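Local coordinates for protein L-lysine 6-oxidase (PDB 3WEU) that oxidises L-lysine at its epsilon-amino group through a cysteine tryptophylquinone cofactor, releasing hydrogen peroxide that makes the protein antibacterial, at residues Ile29-Pro33 / Pro253-Asn257; Val256-Ser262 / Ile439-Leu445; Tyr291-Arg297 / Glu420-Ala426. All coordinates share one frame. Residue numbers count along the deposited sequence, not the author numbering.

Contact 1: residues Ile29-Pro33 / Pro253-Asn257; sequences IGGLP and PEIVN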
ATOM      1  N   ILE A  29     -30.816   0.765  32.938  1.00 15.40           N
ATOM      2  CA  ILE A  29     -30.757   0.615  31.452  1.00 16.20           C
ATOM      3  C   ILE A  29     -31.081   1.954  30.821  1.00 15.27           C
ATOM      4  O   ILE A  29     -32.069   2.590  31.129  1.00 14.59           O
ATOM      5  CB  ILE A  29     -31.684  -0.477  30.963  1.00 15.94           C
ATOM      6  CG1 ILE A  29     -31.311  -1.824  31.589  1.00 17.41           C
ATOM      7  CG2 ILE A  29     -31.676  -0.567  29.451  1.00 15.84           C
ATOM      8  CD1 ILE A  29     -32.038  -2.966  30.951  1.00 19.89           C
ATOM      9  N   GLY A  30     -30.172   2.454  30.002  1.00 15.84           N
ATOM     10  CA  GLY A  30     -30.385   3.768  29.360  1.00 17.06           C
ATOM     11  C   GLY A  30     -29.961   4.929  30.274  1.00 17.61           C
ATOM     12  O   GLY A  30     -30.195   6.064  29.947  1.00 17.06           O
ATOM     13  N   GLY A  31     -29.334   4.591  31.409  1.00 16.76           N
ATOM     14  CA  GLY A  31     -28.942   5.557  32.386  1.00 16.18           C
ATOM     15  C   GLY A  31     -27.624   6.187  32.062  1.00 16.24           C
ATOM     16  O   GLY A  31     -26.720   5.526  31.492  1.00 14.69           O
ATOM     17  N   LEU A  32     -27.460   7.456  32.429  1.00 12.81           N
ATOM     18  CA  LEU A  32     -26.151   8.083  32.312  1.00 14.64           C
ATOM     19  C   LEU A  32     -25.176   7.531  33.367  1.00 14.45           C
ATOM     20  O   LEU A  32     -25.591   7.133  34.418  1.00 16.03           O
ATOM     21  CB  LEU A  32     -26.275   9.595  32.459  1.00 14.75           C
ATOM     22  CG  LEU A  32     -26.935  10.378  31.341  1.00 15.78           C
ATOM     23  CD1 LEU A  32     -27.162  11.851  31.716  1.00 16.85           C
ATOM     24  CD2 LEU A  32     -26.105  10.380  30.083  1.00 17.47           C
ATOM     25  N   PRO A  33     -23.902   7.481  33.082  1.00 14.67           N
ATOM     26  CA  PRO A  33     -22.891   7.225  34.116  1.00 15.13           C
ATOM     27  C   PRO A  33     -22.782   8.430  35.059  1.00 15.42           C
ATOM     28  O   PRO A  33     -23.372   9.485  34.804  1.00 15.25           O
ATOM     29  CB  PRO A  33     -21.608   7.048  33.321  1.00 14.52           C
ATOM     30  CG  PRO A  33     -21.830   7.927  32.147  1.00 16.07           C
ATOM     31  CD  PRO A  33     -23.289   7.796  31.802  1.00 15.36           C
ATOM     32  N   PRO A 253     -25.295   6.926  25.552  1.00 13.04           N
ATOM     33  CA  PRO A 253     -25.707   6.061  26.662  1.00 12.85           C
ATOM     34  C   PRO A 253     -27.186   6.109  26.993  1.00 14.52           C
ATOM     35  O   PRO A 253     -27.707   5.107  27.505  1.00 14.57           O
ATOM     36  CB  PRO A 253     -24.843   6.566  27.824  1.00 12.85           C
ATOM     37  CG  PRO A 253     -24.419   7.930  27.411  1.00 13.48           C
ATOM     38  CD  PRO A 253     -24.251   7.872  25.964  1.00 13.29           C
ATOM     39  N   GLU A 254     -27.888   7.201  26.663  1.00 14.95           N
ATOM     40  CA  GLU A 254     -29.320   7.246  26.933  1.00 13.15           C
ATOM     41  C   GLU A 254     -30.158   6.472  25.928  1.00 14.41           C
ATOM     42  O   GLU A 254     -31.366   6.349  26.129  1.00 14.29           O
ATOM     43  CB  GLU A 254     -29.783   8.667  26.950  1.00 13.32           C
ATOM     44  CG  GLU A 254     -29.163   9.438  28.085  1.00 14.11           C
ATOM     45  CD  GLU A 254     -29.180  10.962  27.918  1.00 14.22           C
ATOM     46  OE1 GLU A 254     -29.666  11.694  28.834  1.00 15.01           O
ATOM     47  OE2 GLU A 254     -28.659  11.461  26.884  1.00 14.26           O
ATOM     48  N   ILE A 255     -29.567   6.021  24.834  1.00 12.70           N
ATOM     49  CA  ILE A 255     -30.292   5.309  23.786  1.00 12.42           C
ATOM     50  C   ILE A 255     -30.037   3.811  23.973  1.00 14.10           C
ATOM     51  O   ILE A 255     -28.901   3.371  24.049  1.00 14.29           O
ATOM     52  CB  ILE A 255     -29.828   5.768  22.395  1.00 14.18           C
ATOM     53  CG1 ILE A 255     -30.043   7.298  22.310  1.00 14.49           C
ATOM     54  CG2 ILE A 255     -30.581   5.025  21.300  1.00 13.27           C
ATOM     55  CD1 ILE A 255     -29.806   7.974  21.032  1.00 18.48           C
ATOM     56  N   VAL A 256     -31.126   3.061  24.128  1.00 11.90           N
ATOM     57  CA  VAL A 256     -31.075   1.652  24.486  1.00 12.65           C
ATOM     58  C   VAL A 256     -31.339   0.768  23.255  1.00 12.89           C
ATOM     59  O   VAL A 256     -32.219   1.071  22.448  1.00 13.15           O
ATOM     60  CB  VAL A 256     -32.182   1.428  25.531  1.00 12.36           C
ATOM     61  CG1 VAL A 256     -32.249  -0.012  26.004  1.00 12.63           C
ATOM     62  CG2 VAL A 256     -31.980   2.348  26.733  1.00 13.25           C
ATOM     63  N   ASN A 257     -30.591  -0.315  23.151  1.00 12.67           N
ATOM     64  CA  ASN A 257     -30.771  -1.317  22.115  1.00 13.22           C
ATOM     65  C   ASN A 257     -32.100  -2.041  22.283  1.00 13.65           C
ATOM     66  O   ASN A 257     -32.508  -2.390  23.383  1.00 12.12           O
ATOM     67  CB  ASN A 257     -29.590  -2.299  22.124  1.00 13.79           C
ATOM     68  CG  ASN A 257     -28.267  -1.609  21.762  1.00 14.17           C
ATOM     69  OD1 ASN A 257     -27.987  -1.412  20.593  1.00 13.44           O
ATOM     70  ND2 ASN A 257     -27.499  -1.178  22.762  1.00 13.28           N
TER
HETATM   71  O   HOH W   1     -32.656   6.499  28.378  1.00 25.31           O
HETATM   72  O   HOH W   2     -26.437   3.624  29.522  1.00 17.25           O
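This loop-loop contact joins the loop between strands 22-24 and 34-36, in the N-terminal region of the lysine oxidase family, to the loop between strand 237-247 and helix 261-272. Together they bury 315 Å² at a partly buried position. The tightest backbone approach is at Gly-30 and Glu-254, whose CA atoms are 4.4 Å apart. Direct polar contact is limited to two CA-H...O pairs: Gly-30 CA to Pro-253 O at 3.5 Å and Glu-254 CA to Gly-30 O at 3.4 Å, the second nearly straight at 167°. Such proximity depends on glycine. Gly-30 has a positive phi (84°), and a CB built on it would fall 2.7 Å from Val-256 CG2. Apolar groups close the sides: Ile-29 CG2 lies 3.5 Å from Val-256 CG1, while Leu-32 CD2 reaches Pro-253 CG at 4.0 Å and the aliphatic Glu-254 CG at 3.8 Å. The carboxylate of Glu-254 serves another partner, with OE2 accepting from the backbone N of Asp-634. Water 1 donates to Gly-30 O (3.0 Å) and Glu-254 O (2.6 Å). Water 2 lies 2.8 Å from both Gly-31 O and Pro-253 O, but has more acceptors around it than protons to offer. Both backbones turn carbonyl oxygens to this interface, whereas Gly-30 N is spent on Asn-441 OD1 and Val-256 N on Gln-308 OE1; direct pairing therefore gives way to water acting as proton source, and side-chain-free glycine supplies the room for close approach.

Contact 2: residues Val256-Ser262 / Ile439-Leu445; sequences VNISTLS and IGNCVGL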
ATOM      1  N   VAL A 256     -31.126   3.061  24.128  1.00 11.90           N
ATOM      2  CA  VAL A 256     -31.075   1.652  24.486  1.00 12.65           C
ATOM      3  C   VAL A 256     -31.339   0.768  23.255  1.00 12.89           C
ATOM      4  O   VAL A 256     -32.219   1.071  22.448  1.00 13.15           O
ATOM      5  CB  VAL A 256     -32.182   1.428  25.531  1.00 12.36           C
ATOM      6  CG1 VAL A 256     -32.249  -0.012  26.004  1.00 12.63           C
ATOM      7  CG2 VAL A 256     -31.980   2.348  26.733  1.00 13.25           C
ATOM      8  N   ASN A 257     -30.591  -0.315  23.151  1.00 12.67           N
ATOM      9  CA  ASN A 257     -30.771  -1.317  22.115  1.00 13.22           C
ATOM     10  C   ASN A 257     -32.100  -2.041  22.283  1.00 13.65           C
ATOM     11  O   ASN A 257     -32.508  -2.390  23.383  1.00 12.12           O
ATOM     12  CB  ASN A 257     -29.590  -2.299  22.124  1.00 13.79           C
ATOM     13  CG  ASN A 257     -28.267  -1.609  21.762  1.00 14.17           C
ATOM     14  OD1 ASN A 257     -27.987  -1.412  20.593  1.00 13.44           O
ATOM     15  ND2 ASN A 257     -27.499  -1.178  22.762  1.00 13.28           N
ATOM     16  N   ILE A 258     -32.790  -2.246  21.160  1.00 13.59           N
ATOM     17  CA  ILE A 258     -34.009  -2.988  21.158  1.00 12.77           C
ATOM     18  C   ILE A 258     -33.893  -4.331  21.880  1.00 13.16           C
ATOM     19  O   ILE A 258     -34.744  -4.651  22.728  1.00 13.27           O
ATOM     20  CB  ILE A 258     -34.572  -3.146  19.746  1.00 11.94           C
ATOM     21  CG1 ILE A 258     -35.127  -1.799  19.234  1.00 12.35           C
ATOM     22  CG2 ILE A 258     -35.716  -4.207  19.747  1.00 13.58           C
ATOM     23  CD1 ILE A 258     -35.285  -1.733  17.702  1.00 13.13           C
ATOM     24  N   SER A 259     -32.849  -5.086  21.564  1.00 12.00           N
ATOM     25  CA  SER A 259     -32.497  -6.291  22.336  1.00 13.29           C
ATOM     26  C   SER A 259     -31.101  -6.051  22.947  1.00 13.33           C
ATOM     27  O   SER A 259     -30.081  -5.913  22.240  1.00 12.87           O
ATOM     28  CB  SER A 259     -32.544  -7.571  21.488  1.00 13.82           C
ATOM     29  OG  SER A 259     -33.803  -7.711  20.798  1.00 15.69           O
ATOM     30  N   THR A 260     -31.099  -5.901  24.254  1.00 13.58           N
ATOM     31  CA  THR A 260     -29.886  -5.690  25.048  1.00 13.20           C
ATOM     32  C   THR A 260     -29.282  -7.018  25.464  1.00 14.31           C
ATOM     33  O   THR A 260     -29.934  -8.090  25.423  1.00 12.21           O
ATOM     34  CB  THR A 260     -30.123  -4.886  26.337  1.00 13.12           C
ATOM     35  OG1 THR A 260     -30.788  -5.713  27.309  1.00 13.60           O
ATOM     36  CG2 THR A 260     -31.013  -3.668  26.092  1.00 14.01           C
ATOM     37  N   LEU A 261     -28.045  -6.957  25.939  1.00 14.38           N
ATOM     38  CA  LEU A 261     -27.458  -8.189  26.510  1.00 15.40           C
ATOM     39  C   LEU A 261     -28.158  -8.681  27.755  1.00 14.54           C
ATOM     40  O   LEU A 261     -28.207  -9.902  28.026  1.00 14.40           O
ATOM     41  CB  LEU A 261     -25.985  -7.995  26.757  1.00 17.17           C
ATOM     42  CG  LEU A 261     -24.958  -9.099  26.533  1.00 22.67           C
ATOM     43  CD1 LEU A 261     -24.543  -9.729  27.807  1.00 28.26           C
ATOM     44  CD2 LEU A 261     -25.221 -10.145  25.425  1.00 20.06           C
ATOM     45  N   SER A 262     -28.799  -7.782  28.508  1.00 16.03           N
ATOM     46  CA  SER A 262     -29.730  -8.265  29.558  1.00 14.38           C
ATOM     47  C   SER A 262     -30.911  -9.070  29.005  1.00 15.79           C
ATOM     48  O   SER A 262     -31.208 -10.154  29.531  1.00 15.04           O
ATOM     49  CB  SER A 262     -30.234  -7.156  30.466  1.00 15.96           C
ATOM     50  OG  SER A 262     -31.119  -7.643  31.473  1.00 15.67           O
ATOM     51  N   ILE A 439     -25.327  -5.000  31.953  1.00 15.29           N
ATOM     52  CA  ILE A 439     -25.392  -5.584  30.619  1.00 14.38           C
ATOM     53  C   ILE A 439     -26.592  -5.130  29.805  1.00 14.79           C
ATOM     54  O   ILE A 439     -26.608  -5.313  28.602  1.00 15.15           O
ATOM     55  CB  ILE A 439     -25.281  -7.099  30.646  1.00 13.62           C
ATOM     56  CG1 ILE A 439     -26.305  -7.713  31.552  1.00 13.39           C
ATOM     57  CG2 ILE A 439     -23.886  -7.496  31.099  1.00 14.37           C
ATOM     58  CD1 ILE A 439     -26.439  -9.211  31.268  1.00 15.17           C
ATOM     59  N   GLY A 440     -27.571  -4.502  30.431  1.00 14.63           N
ATOM     60  CA  GLY A 440     -28.700  -3.908  29.697  1.00 13.17           C
ATOM     61  C   GLY A 440     -28.235  -2.716  28.890  1.00 14.12           C
ATOM     62  O   GLY A 440     -28.921  -2.329  27.928  1.00 12.29           O
ATOM     63  N   ASN A 441     -27.038  -2.215  29.217  1.00 12.86           N
ATOM     64  CA  ASN A 441     -26.397  -1.170  28.397  1.00 14.70           C
ATOM     65  C   ASN A 441     -25.454  -1.663  27.312  1.00 14.89           C
ATOM     66  O   ASN A 441     -24.742  -0.866  26.724  1.00 14.66           O
ATOM     67  CB  ASN A 441     -25.742  -0.188  29.341  1.00 14.87           C
ATOM     68  CG  ASN A 441     -26.784   0.557  30.151  1.00 16.04           C
ATOM     69  OD1 ASN A 441     -27.732   1.068  29.577  1.00 15.04           O
ATOM     70  ND2 ASN A 441     -26.625   0.609  31.449  1.00 16.78           N
ATOM     71  N   CYS A 442     -25.428  -2.987  27.089  1.00 15.15           N
ATOM     72  CA  CYS A 442     -24.656  -3.600  26.008  1.00 15.19           C
ATOM     73  C   CYS A 442     -25.576  -4.183  24.942  1.00 14.21           C
ATOM     74  O   CYS A 442     -26.763  -4.494  25.184  1.00 12.79           O
ATOM     75  CB  CYS A 442     -23.858  -4.756  26.543  1.00 16.54           C
ATOM     76  SG  CYS A 442     -22.585  -4.303  27.798  1.00 17.91           S
ATOM     77  N   VAL A 443     -25.037  -4.258  23.755  1.00 14.65           N
ATOM     78  CA  VAL A 443     -25.744  -4.775  22.600  1.00 15.39           C
ATOM     79  C   VAL A 443     -26.077  -6.274  22.807  1.00 15.60           C
ATOM     80  O   VAL A 443     -25.226  -7.072  23.174  1.00 16.83           O
ATOM     81  CB  VAL A 443     -24.878  -4.585  21.305  1.00 15.36           C
ATOM     82  CG1 VAL A 443     -25.418  -5.474  20.159  1.00 15.43           C
ATOM     83  CG2 VAL A 443     -24.911  -3.115  20.881  1.00 14.99           C
ATOM     84  N   GLY A 444     -27.324  -6.638  22.577  1.00 16.44           N
ATOM     85  CA  GLY A 444     -27.741  -8.037  22.516  1.00 15.78           C
ATOM     86  C   GLY A 444     -27.826  -8.616  21.107  1.00 15.06           C
ATOM     87  O   GLY A 444     -27.259  -9.660  20.820  1.00 14.51           O
ATOM     88  N   LEU A 445     -28.471  -7.902  20.195  1.00 13.34           N
ATOM     89  CA  LEU A 445     -28.611  -8.375  18.834  1.00 13.35           C
ATOM     90  C   LEU A 445     -28.557  -7.167  17.908  1.00 14.67           C
ATOM     91  O   LEU A 445     -28.937  -6.069  18.338  1.00 15.66           O
ATOM     92  CB  LEU A 445     -29.965  -9.022  18.628  1.00 13.19           C
ATOM     93  CG  LEU A 445     -30.269 -10.287  19.403  1.00 14.41           C
ATOM     94  CD1 LEU A 445     -31.721 -10.620  19.291  1.00 16.45           C
ATOM     95  CD2 LEU A 445     -29.384 -11.360  18.771  1.00 15.25           C
TER
HETATM   96  O   HOH W   3     -28.701  -0.892  25.464  1.00 14.23           O
HETATM   97  O   HOH W   4     -28.372  -3.134  18.435  1.00 23.72           O
HETATM   98  O   HOH W   5     -31.605  -5.182  18.776  1.00 14.65           O
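Backbone amides and carbonyls carry most of this buried junction between the start of helix 261-272 and the loop after helix 433-439. Ser-259 O accepts twice, from Gly-444 N at 2.9 Å and from Leu-445 N at 3.3 Å. In return Leu-261 N donates to Cys-442 O (2.9 Å, 158°), so that Thr-260 and Val-443 form a single beta bridge. Ile-439 O accepts Cys-442 N at 3.0 Å within a type I turn, and Ser-262 N more weakly at 3.3 Å. Thr-260 is the N-cap: its OG1 accepts a backbone NH just beyond Ser-262 and its own N donates to Asp-263 OD2, consistent with a capping box. Three waters bridge further polar groups of the two segments. Water 3 accepts from Asn-257 N and ND2, both at 3.0 Å, and donates to Gly-440 O at 2.9 Å; water 4 donates to Asn-257 OD1 (2.8 Å) and Leu-445 O (3.0 Å); water 5 joins Ser-259 N (3.1 Å) to Leu-445 O (2.8 Å). Other protein partners take Asn-257 ND2 (Gln-584), Ser-259 OG (Gln-409), Ser-262 OG (Tyr-467) and Val-443 N (Glu-452). A CB on Gly-444 would come 2.4 Å from Thr-260 O, so the bridge fits glycine there. The helix start and its preceding loop can be buried because many polar backbone groups find partners in loop 439-445, the N-cap and water.

Contact 3: residues Tyr291-Arg297 / Glu420-Ala426; sequences YVANFDR and EFTAGPA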
ATOM      1  N   TYR A 291     -49.514 -17.688  29.813  1.00 21.30           N
ATOM      2  CA  TYR A 291     -48.754 -16.690  30.540  1.00 20.04           C
ATOM      3  C   TYR A 291     -49.263 -15.322  30.210  1.00 19.72           C
ATOM      4  O   TYR A 291     -49.390 -14.965  29.036  1.00 19.92           O
ATOM      5  CB  TYR A 291     -47.249 -16.757  30.199  1.00 19.21           C
ATOM      6  CG  TYR A 291     -46.409 -15.745  30.989  1.00 20.11           C
ATOM      7  CD1 TYR A 291     -45.965 -16.048  32.252  1.00 20.56           C
ATOM      8  CD2 TYR A 291     -46.055 -14.457  30.453  1.00 20.85           C
ATOM      9  CE1 TYR A 291     -45.212 -15.144  32.998  1.00 21.52           C
ATOM     10  CE2 TYR A 291     -45.305 -13.546  31.215  1.00 20.92           C
ATOM     11  CZ  TYR A 291     -44.861 -13.918  32.472  1.00 22.01           C
ATOM     12  OH  TYR A 291     -44.130 -13.094  33.297  1.00 20.97           O
ATOM     13  N   VAL A 292     -49.584 -14.552  31.210  1.00 18.13           N
ATOM     14  CA  VAL A 292     -50.131 -13.213  30.973  1.00 19.14           C
ATOM     15  C   VAL A 292     -49.028 -12.152  31.082  1.00 21.18           C
ATOM     16  O   VAL A 292     -48.401 -11.984  32.139  1.00 18.94           O
ATOM     17  CB  VAL A 292     -51.296 -12.931  32.002  1.00 21.44           C
ATOM     18  CG1 VAL A 292     -51.816 -11.515  31.873  1.00 25.67           C
ATOM     19  CG2 VAL A 292     -52.451 -13.924  31.805  1.00 21.51           C
ATOM     20  N   ALA A 293     -48.710 -11.457  29.983  1.00 20.25           N
ATOM     21  CA  ALA A 293     -47.623 -10.490  29.988  1.00 19.59           C
ATOM     22  C   ALA A 293     -48.086  -9.248  30.701  1.00 20.72           C
ATOM     23  O   ALA A 293     -49.286  -9.075  31.013  1.00 20.65           O
ATOM     24  CB  ALA A 293     -47.220 -10.162  28.529  1.00 20.11           C
ATOM     25  N   ASN A 294     -47.188  -8.328  30.911  1.00 18.26           N
ATOM     26  CA  ASN A 294     -47.541  -7.072  31.517  1.00 17.53           C
ATOM     27  C   ASN A 294     -47.116  -5.976  30.506  1.00 20.70           C
ATOM     28  O   ASN A 294     -45.956  -5.943  30.084  1.00 17.53           O
ATOM     29  CB  ASN A 294     -46.789  -6.856  32.826  1.00 17.58           C
ATOM     30  CG  ASN A 294     -47.031  -5.457  33.416  1.00 20.09           C
ATOM     31  OD1 ASN A 294     -46.137  -4.589  33.435  1.00 15.42           O
ATOM     32  ND2 ASN A 294     -48.257  -5.236  33.914  1.00 22.54           N
ATOM     33  N   PHE A 295     -48.012  -5.019  30.225  1.00 18.97           N
ATOM     34  CA  PHE A 295     -47.662  -4.015  29.245  1.00 20.35           C
ATOM     35  C   PHE A 295     -46.429  -3.214  29.629  1.00 18.81           C
ATOM     36  O   PHE A 295     -45.471  -3.088  28.841  1.00 18.90           O
ATOM     37  CB  PHE A 295     -48.798  -3.067  28.973  1.00 20.64           C
ATOM     38  CG  PHE A 295     -48.454  -2.068  27.884  1.00 20.96           C
ATOM     39  CD1 PHE A 295     -48.477  -2.435  26.558  1.00 21.52           C
ATOM     40  CD2 PHE A 295     -48.027  -0.780  28.229  1.00 19.36           C
ATOM     41  CE1 PHE A 295     -48.123  -1.548  25.579  1.00 20.85           C
ATOM     42  CE2 PHE A 295     -47.712   0.134  27.245  1.00 19.38           C
ATOM     43  CZ  PHE A 295     -47.746  -0.256  25.925  1.00 19.71           C
ATOM     44  N   ASP A 296     -46.455  -2.608  30.788  1.00 17.32           N
ATOM     45  CA  ASP A 296     -45.383  -1.757  31.188  1.00 20.43           C
ATOM     46  C   ASP A 296     -44.024  -2.472  31.289  1.00 18.63           C
ATOM     47  O   ASP A 296     -43.009  -1.891  30.927  1.00 19.70           O
ATOM     48  CB  ASP A 296     -45.636  -1.006  32.516  1.00 23.62           C
ATOM     49  CG  ASP A 296     -46.721   0.103  32.430  1.00 29.08           C
ATOM     50  OD1 ASP A 296     -46.984   0.652  31.391  1.00 32.33           O
ATOM     51  OD2 ASP A 296     -47.359   0.379  33.465  1.00 37.77           O
ATOM     52  N   ARG A 297     -43.984  -3.667  31.827  1.00 17.86           N
ATOM     53  CA  ARG A 297     -42.737  -4.381  32.049  1.00 18.62           C
ATOM     54  C   ARG A 297     -42.222  -5.006  30.747  1.00 17.68           C
ATOM     55  O   ARG A 297     -41.036  -5.000  30.494  1.00 17.40           O
ATOM     56  CB  ARG A 297     -42.961  -5.532  33.059  1.00 20.39           C
ATOM     57  CG  ARG A 297     -41.754  -6.376  33.465  1.00 23.03           C
ATOM     58  CD  ARG A 297     -42.110  -7.579  34.425  1.00 25.72           C
ATOM     59  NE  ARG A 297     -42.950  -8.484  33.692  1.00 29.09           N
ATOM     60  CZ  ARG A 297     -43.723  -9.433  34.204  1.00 33.57           C
ATOM     61  NH1 ARG A 297     -43.773  -9.638  35.517  1.00 30.18           N
ATOM     62  NH2 ARG A 297     -44.472 -10.181  33.383  1.00 35.31           N
ATOM     63  N   GLU A 420     -53.528 -11.362  26.109  1.00 22.07           N
ATOM     64  CA  GLU A 420     -53.019 -11.946  27.358  1.00 24.48           C
ATOM     65  C   GLU A 420     -52.017 -11.041  28.006  1.00 21.51           C
ATOM     66  O   GLU A 420     -50.848 -11.334  28.086  1.00 23.39           O
ATOM     67  CB  GLU A 420     -52.413 -13.279  27.084  1.00 26.14           C
ATOM     68  CG  GLU A 420     -53.376 -14.278  26.416  1.00 28.04           C
ATOM     69  CD  GLU A 420     -54.428 -14.847  27.416  1.00 37.37           C
ATOM     70  OE1 GLU A 420     -54.618 -14.299  28.539  1.00 34.51           O
ATOM     71  OE2 GLU A 420     -55.070 -15.841  27.067  1.00 40.50           O
ATOM     72  N   PHE A 421     -52.475  -9.901  28.437  1.00 19.04           N
ATOM     73  CA  PHE A 421     -51.639  -8.997  29.144  1.00 20.22           C
ATOM     74  C   PHE A 421     -52.399  -8.088  30.046  1.00 20.73           C
ATOM     75  O   PHE A 421     -53.551  -7.796  29.802  1.00 25.18           O
ATOM     76  CB  PHE A 421     -50.798  -8.079  28.226  1.00 21.13           C
ATOM     77  CG  PHE A 421     -51.581  -7.047  27.454  1.00 19.68           C
ATOM     78  CD1 PHE A 421     -52.304  -7.382  26.300  1.00 20.88           C
ATOM     79  CD2 PHE A 421     -51.556  -5.731  27.844  1.00 18.51           C
ATOM     80  CE1 PHE A 421     -52.955  -6.404  25.537  1.00 19.70           C
ATOM     81  CE2 PHE A 421     -52.266  -4.774  27.151  1.00 18.47           C
ATOM     82  CZ  PHE A 421     -52.962  -5.093  25.998  1.00 19.12           C
ATOM     83  N   THR A 422     -51.699  -7.556  31.021  1.00 21.60           N
ATOM     84  CA  THR A 422     -52.256  -6.568  31.903  1.00 20.67           C
ATOM     85  C   THR A 422     -51.654  -5.231  31.754  1.00 21.91           C
ATOM     86  O   THR A 422     -50.582  -5.045  31.136  1.00 25.47           O
ATOM     87  CB  THR A 422     -51.932  -7.003  33.355  1.00 20.39           C
ATOM     88  OG1 THR A 422     -50.529  -7.276  33.438  1.00 19.93           O
ATOM     89  CG2 THR A 422     -52.681  -8.246  33.724  1.00 19.94           C
ATOM     90  N   ALA A 423     -52.322  -4.300  32.364  1.00 20.65           N
ATOM     91  CA  ALA A 423     -51.894  -2.949  32.546  1.00 23.75           C
ATOM     92  C   ALA A 423     -51.731  -2.727  34.009  1.00 22.80           C
ATOM     93  O   ALA A 423     -52.468  -3.282  34.826  1.00 23.60           O
ATOM     94  CB  ALA A 423     -52.944  -2.026  31.959  1.00 26.27           C
ATOM     95  N   GLY A 424     -50.736  -1.946  34.385  1.00 20.56           N
ATOM     96  CA  GLY A 424     -50.467  -1.653  35.751  1.00 21.71           C
ATOM     97  C   GLY A 424     -49.125  -2.270  36.131  1.00 20.36           C
ATOM     98  O   GLY A 424     -48.413  -2.824  35.298  1.00 21.26           O
ATOM     99  N   PRO A 425     -48.774  -2.215  37.389  1.00 23.97           N
ATOM    100  CA  PRO A 425     -47.470  -2.760  37.839  1.00 28.52           C
ATOM    101  C   PRO A 425     -47.431  -4.275  37.704  1.00 30.23           C
ATOM    102  O   PRO A 425     -48.426  -4.986  37.813  1.00 37.88           O
ATOM    103  CB  PRO A 425     -47.455  -2.457  39.347  1.00 32.30           C
ATOM    104  CG  PRO A 425     -48.901  -2.080  39.648  1.00 29.16           C
ATOM    105  CD  PRO A 425     -49.430  -1.424  38.451  1.00 27.55           C
ATOM    106  N   ALA A 426     -46.334  -4.843  37.403  1.00 29.80           N
ATOM    107  CA  ALA A 426     -46.376  -6.261  37.525  1.00 35.30           C
ATOM    108  C   ALA A 426     -45.308  -6.467  38.513  1.00 29.96           C
ATOM    109  O   ALA A 426     -44.528  -5.582  38.682  1.00 34.94           O
ATOM    110  CB  ALA A 426     -46.065  -6.902  36.217  1.00 39.03           C
TER
HETATM  111  O   HOH W   6     -49.728  -9.749  34.136  1.00 31.11           O
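A minimal two-stranded parallel sheet pairs 421-422 with strand 293-294, which runs straight into helix 295-308. Backbone hydrogen bonds set the parallel register: Ala-293 N to Glu-420 O (2.9 Å), Thr-422 N to Ala-293 O (2.9 Å) and Phe-295 N to Thr-422 O (2.7 Å, 168°). The side chain of Asn-294, the N-cap, works at both ends of its amide. OD1 accepts Arg-297 N at 2.8 Å, while ND2 donates to Thr-422 OG1 at 3.1 Å and to Gly-424 O at 2.8 Å, tying the cap to the neighbouring strand and the turn after it. Apolar contacts gather around Phe-421. Ala-293 CB, on the same face of the sheet, lies 4.2 Å from Phe-421 CB. Phe-295 CB lies 4.0 Å from Phe-421 CD2. Arg-297 binds Asp-427 O and makes a cation-pi contact with Tyr-429; over one face of its guanidinium lies Ala-426, whose CB is 3.6 Å from Arg-297 NH1.

Contacts 1 and 2 are continuous, with centres 10 Å apart: they share Val-256 and Asn-257, and Asn-441 OD1 probably accepts a hydrogen bond from Gly-30 N (2.8 Å). Contact 3 is more peripheral, its nearest atoms about 9 Å from contact 1 and about 10 Å from contact 2. Two helices span the gap. Helix 295-308 starts in contact 3 and brings Arg-305 to Ile-258 O and Gln-308 to Val-256 N; helix 407-418 binds Ser-259 through Gln-409 and packs Leu-412 on Ala-293. Gln-584, bonded to Asn-257 and Asn-441 O, is close in sequence to Trp-581, which forms the cofactor with Cys-516. An ethanediol about 4 Å from the Val-256 side chain probably comes from the crystallisation liquor.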